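Local coordinates for homoserine kinase (Listeria monocytogenes, PDB 3HUL), which probably catalyses the ATP-dependent phosphorylation of L-homoserine to O-phospho-L-homoserine, a step of threonine biosynthesis, at the interface of chains A and B. Sequence-based numbering; all coordinates share one arbitrary frame. Chains: chain A/B, Homoserine kinase.

Contact 1: the interface of chains A and B. Residues chain A 198-202; chain B 153-154, 201.
A backbone hydrogen bond is the clearest polar tie in this turn-to-loop patch of the crystal's A/B interface, possibly a physiological one, between the turn after helix 181-198 of chain A and a loop of chain B. The amide N of B:Asp154 donates to the carbonyl O of A:Arg200 at 3.0 Å; the bond is nearly straight (175° at H) and lies in the carbonyl plane. Beside it, a water bridges the chains, 3.0 Å from the carbonyl O of A:Asn201 and 2.7 Å from the carboxylate OD2 of B:Asp154.

Two other approaches are oxygen to oxygen as modelled. B:Asn201 OD1 sits 2.9 Å from the carbonyl O of A:Leu199, and A:Asn201 OD1 sits 3.0 Å from the carbonyl O of B:Asp154. Neither pair offers a hydrogen, so both are clashes; turning each amide over would plausibly place ND2 there as a donor.

The two Asn201 side chains run antiparallel alongside each other, their amide planes almost parallel. Their torsions differ: CG of A:Asn201 is anti to its backbone N (chi1 -153°), that of B:Asn201 anti to its carbonyl carbon (chi1 -67°); the first points towards B:Asp154, the second towards A:Leu199. Both backbones have positive phi, as suits a tight turn. At its base, CB of A:Asn201 packs at a slant on ring CB of B:Pro153 at 3.9 Å. A:Asp202 OD1 lies 4.3 Å from B:Asp154 OD2, near enough that two charged groups would probably repel.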
ATOM      1  N   ILE A 198       9.557   3.464  -3.652  1.00 18.97           N
ATOM      2  CA  ILE A 198       8.481   4.123  -4.350  1.00 19.60           C
ATOM      3  C   ILE A 198       7.241   3.966  -3.529  1.00 20.82           C
ATOM      4  O   ILE A 198       6.455   4.920  -3.394  1.00 20.01           O
ATOM      5  CB  ILE A 198       8.260   3.605  -5.816  1.00 20.16           C
ATOM      6  CG1 ILE A 198       9.434   4.033  -6.707  1.00 20.86           C
ATOM      7  CG2 ILE A 198       6.961   4.233  -6.388  1.00 19.96           C
ATOM      8  CD1 ILE A 198       9.603   3.267  -8.016  1.00 22.03           C
ATOM      9  N   LEU A 199       7.081   2.778  -2.931  1.00 21.60           N
ATOM     10  CA  LEU A 199       5.877   2.493  -2.142  1.00 22.32           C
ATOM     11  C   LEU A 199       5.871   3.129  -0.727  1.00 22.87           C
ATOM     12  O   LEU A 199       4.831   3.129  -0.061  1.00 23.23           O
ATOM     13  CB  LEU A 199       5.523   0.973  -2.188  1.00 22.58           C
ATOM     14  CG  LEU A 199       4.995   0.641  -3.624  1.00 25.06           C
ATOM     15  CD1 LEU A 199       5.451  -0.680  -4.180  1.00 26.22           C
ATOM     16  CD2 LEU A 199       3.462   0.696  -3.627  1.00 27.69           C
ATOM     17  N   ARG A 200       6.991   3.733  -0.302  1.00 22.80           N
ATOM     18  CA  ARG A 200       6.984   4.618   0.870  1.00 23.04           C
ATOM     19  C   ARG A 200       6.784   6.083   0.453  1.00 23.03           C
ATOM     20  O   ARG A 200       6.878   6.978   1.287  1.00 22.32           O
ATOM     21  CB  ARG A 200       8.323   4.543   1.640  1.00 23.25           C
ATOM     22  CG  ARG A 200       8.662   3.217   2.307  1.00 22.79           C
ATOM     23  CD  ARG A 200       7.910   2.959   3.613  1.00 23.40           C
ATOM     24  NE  ARG A 200       7.937   4.068   4.561  1.00 21.17           N
ATOM     25  CZ  ARG A 200       8.619   4.097   5.699  1.00 22.11           C
ATOM     26  NH1 ARG A 200       9.378   3.045   6.072  1.00 20.78           N
ATOM     27  NH2 ARG A 200       8.538   5.195   6.473  1.00 20.22           N
ATOM     28  N   ASN A 201       6.585   6.318  -0.846  1.00 23.17           N
ATOM     29  CA  ASN A 201       6.607   7.684  -1.430  1.00 23.27           C
ATOM     30  C   ASN A 201       7.999   8.348  -1.288  1.00 22.94           C
ATOM     31  O   ASN A 201       8.095   9.579  -1.279  1.00 22.46           O
ATOM     32  CB  ASN A 201       5.530   8.567  -0.797  1.00 22.82           C
ATOM     33  CG  ASN A 201       5.037   9.712  -1.730  1.00 26.20           C
ATOM     34  OD1 ASN A 201       4.790  10.853  -1.286  1.00 26.31           O
ATOM     35  ND2 ASN A 201       4.878   9.406  -2.990  1.00 27.06           N
ATOM     36  N   ASP A 202       9.059   7.548  -1.156  1.00 21.85           N
ATOM     37  CA  ASP A 202      10.438   8.095  -1.003  1.00 22.50           C
ATOM     38  C   ASP A 202      11.109   8.180  -2.368  1.00 21.58           C
ATOM     39  O   ASP A 202      11.947   7.345  -2.713  1.00 20.70           O
ATOM     40  CB  ASP A 202      11.285   7.239  -0.053  1.00 22.55           C
ATOM     41  CG  ASP A 202      12.629   7.911   0.329  1.00 25.91           C
ATOM     42  OD1 ASP A 202      13.091   8.876  -0.333  1.00 26.22           O
ATOM     43  OD2 ASP A 202      13.234   7.466   1.319  1.00 29.73           O
TER
ATOM     44  N   PRO B 153       3.199   8.321   4.212  1.00 18.25           N
ATOM     45  CA  PRO B 153       3.989   8.659   3.049  1.00 19.29           C
ATOM     46  C   PRO B 153       5.049   9.725   3.369  1.00 19.92           C
ATOM     47  O   PRO B 153       4.801  10.671   4.118  1.00 19.32           O
ATOM     48  CB  PRO B 153       2.954   9.247   2.077  1.00 17.89           C
ATOM     49  CG  PRO B 153       1.666   8.486   2.422  1.00 20.05           C
ATOM     50  CD  PRO B 153       1.750   8.437   3.957  1.00 18.90           C
ATOM     51  N   ASP B 154       6.216   9.540   2.786  1.00 21.55           N
ATOM     52  CA  ASP B 154       7.250  10.550   2.796  1.00 22.98           C
ATOM     53  C   ASP B 154       6.705  11.892   2.306  1.00 23.92           C
ATOM     54  O   ASP B 154       6.068  11.969   1.245  1.00 24.16           O
ATOM     55  CB  ASP B 154       8.378  10.102   1.901  1.00 23.99           C
ATOM     56  CG  ASP B 154       9.647  10.844   2.188  1.00 26.67           C
ATOM     57  OD1 ASP B 154      10.113  10.759   3.326  1.00 33.25           O
ATOM     58  OD2 ASP B 154      10.151  11.540   1.306  1.00 32.71           O
ATOM     59  N   ASN B 201      -0.576   6.462  -1.087  1.00 27.40           N
ATOM     60  CA  ASN B 201       0.486   7.460  -1.343  1.00 28.17           C
ATOM     61  C   ASN B 201      -0.060   8.555  -2.264  1.00 28.10           C
ATOM     62  O   ASN B 201       0.664   9.109  -3.091  1.00 28.26           O
ATOM     63  CB  ASN B 201       1.742   6.836  -1.976  1.00 27.28           C
ATOM     64  CG  ASN B 201       2.484   5.892  -1.034  1.00 31.15           C
ATOM     65  OD1 ASN B 201       2.866   4.779  -1.429  1.00 34.67           O
ATOM     66  ND2 ASN B 201       2.718   6.329   0.206  1.00 31.48           N
TER
HETATM   67  O   HOH W   1       9.341  12.356  -1.153  1.00 39.74           O

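Contact 2: the interface of chains A and B. Residues chain A 237-238, 256, 258-259; chain B 237-238, 256, 258-259.
In this GHMP-family kinase, the short 3-10 helix 257-259, within the C-terminal family region, brings Asn258 of each chain to the other tip to tip. On A:Asn258, CG takes the cramped rotamer, flanked by both the backbone N and the carbonyl carbon (chi1 66°), and B:Asn258 adopts the same setting (72°).

Starting at the base of A:Asn258, CB passes 3.8 Å from the carbonyl O of B:Gln237, where helix 227-237 of chain B ends. One atom further, CG has the methyl CD1 of B:Leu259 over the amide face at 3.8 Å. The amide then divides. Its oxygen OD1 lies 3.3 Å from OD1 of B:Asn258 and also approaches ring carbon CG of B:Pro256, at 3.7 Å. Its nitrogen ND2 faces ND2 of B:Asn258 at 3.3 Å, while methyl CD2 of B:Leu259 touches the same nitrogen at 3.3 Å.

The amides meet rim to rim in nearly a common plane, 7° apart, but like atoms meet like, so no hydrogen bond is assigned across. Turning over one of the two amides would put N opposite O in both pairs, a possibility that the modelled atoms leave unconfirmed. One face of each amide rests on the partner's proline and leucine, the proline at the OD1 end and the leucine at the CG and ND2 end. The reciprocal packing is close but not identical: the B:Asn258 side chain runs at a slant to A:Pro256, its OD1 3.3 Å from ring CG, whereas A:Asn258 and B:Pro256 lie antiparallel.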
ATOM      1  N   GLN A 237      17.546  21.460  -8.286  1.00 28.75           N
ATOM      2  CA  GLN A 237      16.262  22.127  -8.030  1.00 29.20           C
ATOM      3  C   GLN A 237      15.210  21.206  -7.361  1.00 28.99           C
ATOM      4  O   GLN A 237      14.117  21.652  -7.013  1.00 28.51           O
ATOM      5  CB  GLN A 237      15.680  22.725  -9.311  1.00 29.54           C
ATOM      6  CG  GLN A 237      16.625  23.672 -10.063  1.00 31.11           C
ATOM      7  CD  GLN A 237      16.042  24.134 -11.391  1.00 31.20           C
ATOM      8  OE1 GLN A 237      14.878  24.516 -11.472  1.00 34.03           O
ATOM      9  NE2 GLN A 237      16.854  24.108 -12.427  1.00 30.82           N
ATOM     10  N   GLY A 238      15.552  19.933  -7.170  1.00 28.28           N
ATOM     11  CA  GLY A 238      14.694  19.022  -6.417  1.00 27.70           C
ATOM     12  C   GLY A 238      14.126  17.882  -7.245  1.00 27.53           C
ATOM     13  O   GLY A 238      13.196  17.198  -6.813  1.00 28.30           O
ATOM     14  N   PRO A 256       9.084  16.167  -8.698  1.00 23.22           N
ATOM     15  CA  PRO A 256       7.825  16.514  -8.044  1.00 23.88           C
ATOM     16  C   PRO A 256       6.939  17.286  -9.031  1.00 24.84           C
ATOM     17  O   PRO A 256       7.451  18.093  -9.857  1.00 23.41           O
ATOM     18  CB  PRO A 256       8.260  17.448  -6.925  1.00 24.10           C
ATOM     19  CG  PRO A 256       9.646  17.040  -6.611  1.00 23.99           C
ATOM     20  CD  PRO A 256      10.253  16.580  -7.902  1.00 23.69           C
ATOM     21  N   ASN A 258       4.939  19.807  -8.609  1.00 26.97           N
ATOM     22  CA  ASN A 258       4.921  21.266  -8.474  1.00 26.85           C
ATOM     23  C   ASN A 258       6.088  21.906  -9.231  1.00 26.71           C
ATOM     24  O   ASN A 258       6.038  23.068  -9.544  1.00 25.96           O
ATOM     25  CB  ASN A 258       4.929  21.694  -7.001  1.00 26.02           C
ATOM     26  CG  ASN A 258       6.221  21.336  -6.300  1.00 25.86           C
ATOM     27  OD1 ASN A 258       6.447  20.196  -5.917  1.00 27.95           O
ATOM     28  ND2 ASN A 258       7.062  22.314  -6.108  1.00 27.90           N
ATOM     29  N   LEU A 259       7.110  21.110  -9.539  1.00 27.08           N
ATOM     30  CA  LEU A 259       8.321  21.592 -10.189  1.00 28.06           C
ATOM     31  C   LEU A 259       8.290  21.466 -11.705  1.00 28.51           C
ATOM     32  O   LEU A 259       9.173  21.991 -12.377  1.00 28.84           O
ATOM     33  CB  LEU A 259       9.534  20.820  -9.687  1.00 27.67           C
ATOM     34  CG  LEU A 259      10.298  21.257  -8.446  1.00 30.22           C
ATOM     35  CD1 LEU A 259      11.484  20.335  -8.276  1.00 26.92           C
ATOM     36  CD2 LEU A 259      10.769  22.735  -8.581  1.00 31.15           C
TER
ATOM     37  N   GLN B 237       1.538  27.360  -3.919  1.00 29.44           N
ATOM     38  CA  GLN B 237       2.862  26.818  -4.319  1.00 29.20           C
ATOM     39  C   GLN B 237       2.932  25.274  -4.450  1.00 29.11           C
ATOM     40  O   GLN B 237       3.946  24.727  -4.885  1.00 29.38           O
ATOM     41  CB  GLN B 237       3.961  27.302  -3.373  1.00 29.31           C
ATOM     42  CG  GLN B 237       3.857  28.808  -3.034  1.00 29.18           C
ATOM     43  CD  GLN B 237       4.987  29.302  -2.163  1.00 33.00           C
ATOM     44  OE1 GLN B 237       6.144  28.925  -2.366  1.00 36.03           O
ATOM     45  NE2 GLN B 237       4.669  30.167  -1.195  1.00 31.55           N
ATOM     46  N   GLY B 238       1.862  24.567  -4.095  1.00 27.96           N
ATOM     47  CA  GLY B 238       1.857  23.126  -4.321  1.00 27.31           C
ATOM     48  C   GLY B 238       1.928  22.267  -3.064  1.00 26.78           C
ATOM     49  O   GLY B 238       2.168  21.074  -3.162  1.00 27.14           O
ATOM     50  N   PRO B 256       5.322  18.558  -0.576  1.00 25.69           N
ATOM     51  CA  PRO B 256       6.515  17.885  -1.140  1.00 26.02           C
ATOM     52  C   PRO B 256       7.774  18.417  -0.456  1.00 27.13           C
ATOM     53  O   PRO B 256       7.828  19.602  -0.031  1.00 26.28           O
ATOM     54  CB  PRO B 256       6.501  18.289  -2.612  1.00 26.05           C
ATOM     55  CG  PRO B 256       5.051  18.620  -2.924  1.00 25.87           C
ATOM     56  CD  PRO B 256       4.432  19.114  -1.617  1.00 25.21           C
ATOM     57  N   ASN B 258      10.759  19.212  -1.588  1.00 26.77           N
ATOM     58  CA  ASN B 258      11.486  20.303  -2.221  1.00 26.93           C
ATOM     59  C   ASN B 258      10.865  21.668  -1.897  1.00 27.41           C
ATOM     60  O   ASN B 258      11.453  22.675  -2.223  1.00 27.91           O
ATOM     61  CB  ASN B 258      11.517  20.124  -3.737  1.00 26.29           C
ATOM     62  CG  ASN B 258      10.176  20.391  -4.370  1.00 25.89           C
ATOM     63  OD1 ASN B 258       9.298  19.525  -4.414  1.00 26.45           O
ATOM     64  ND2 ASN B 258       9.989  21.612  -4.829  1.00 26.33           N
ATOM     65  N   LEU B 259       9.661  21.692  -1.316  1.00 27.58           N
ATOM     66  CA  LEU B 259       8.976  22.946  -1.016  1.00 28.45           C
ATOM     67  C   LEU B 259       9.157  23.354   0.442  1.00 28.67           C
ATOM     68  O   LEU B 259       8.805  24.461   0.821  1.00 28.70           O
ATOM     69  CB  LEU B 259       7.468  22.858  -1.316  1.00 28.21           C
ATOM     70  CG  LEU B 259       6.957  22.882  -2.746  1.00 29.23           C
ATOM     71  CD1 LEU B 259       5.445  22.554  -2.763  1.00 26.20           C
ATOM     72  CD2 LEU B 259       7.249  24.236  -3.459  1.00 30.30           C
TER

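Contact 1 and contact 2 lie about 15 Å apart, measured between the centres of their C-alpha atoms, and belong to one interface between two copies of the kinase. They share no residues. Contact 1 draws on the turn after helix 181-198, with Asn201 from both chains, and on 153-154 of chain B; contact 2 uses Pro256, the 3-10 helix 257-259 and 237-238 of both chains. Both set a residue against its own copy, but the two Asn201 differ in rotamer while the two Asn258 nearly match, consistent with an inexact two-fold. The deposited assembly holds four copies, but the structure alone does not show whether this pairing persists in solution.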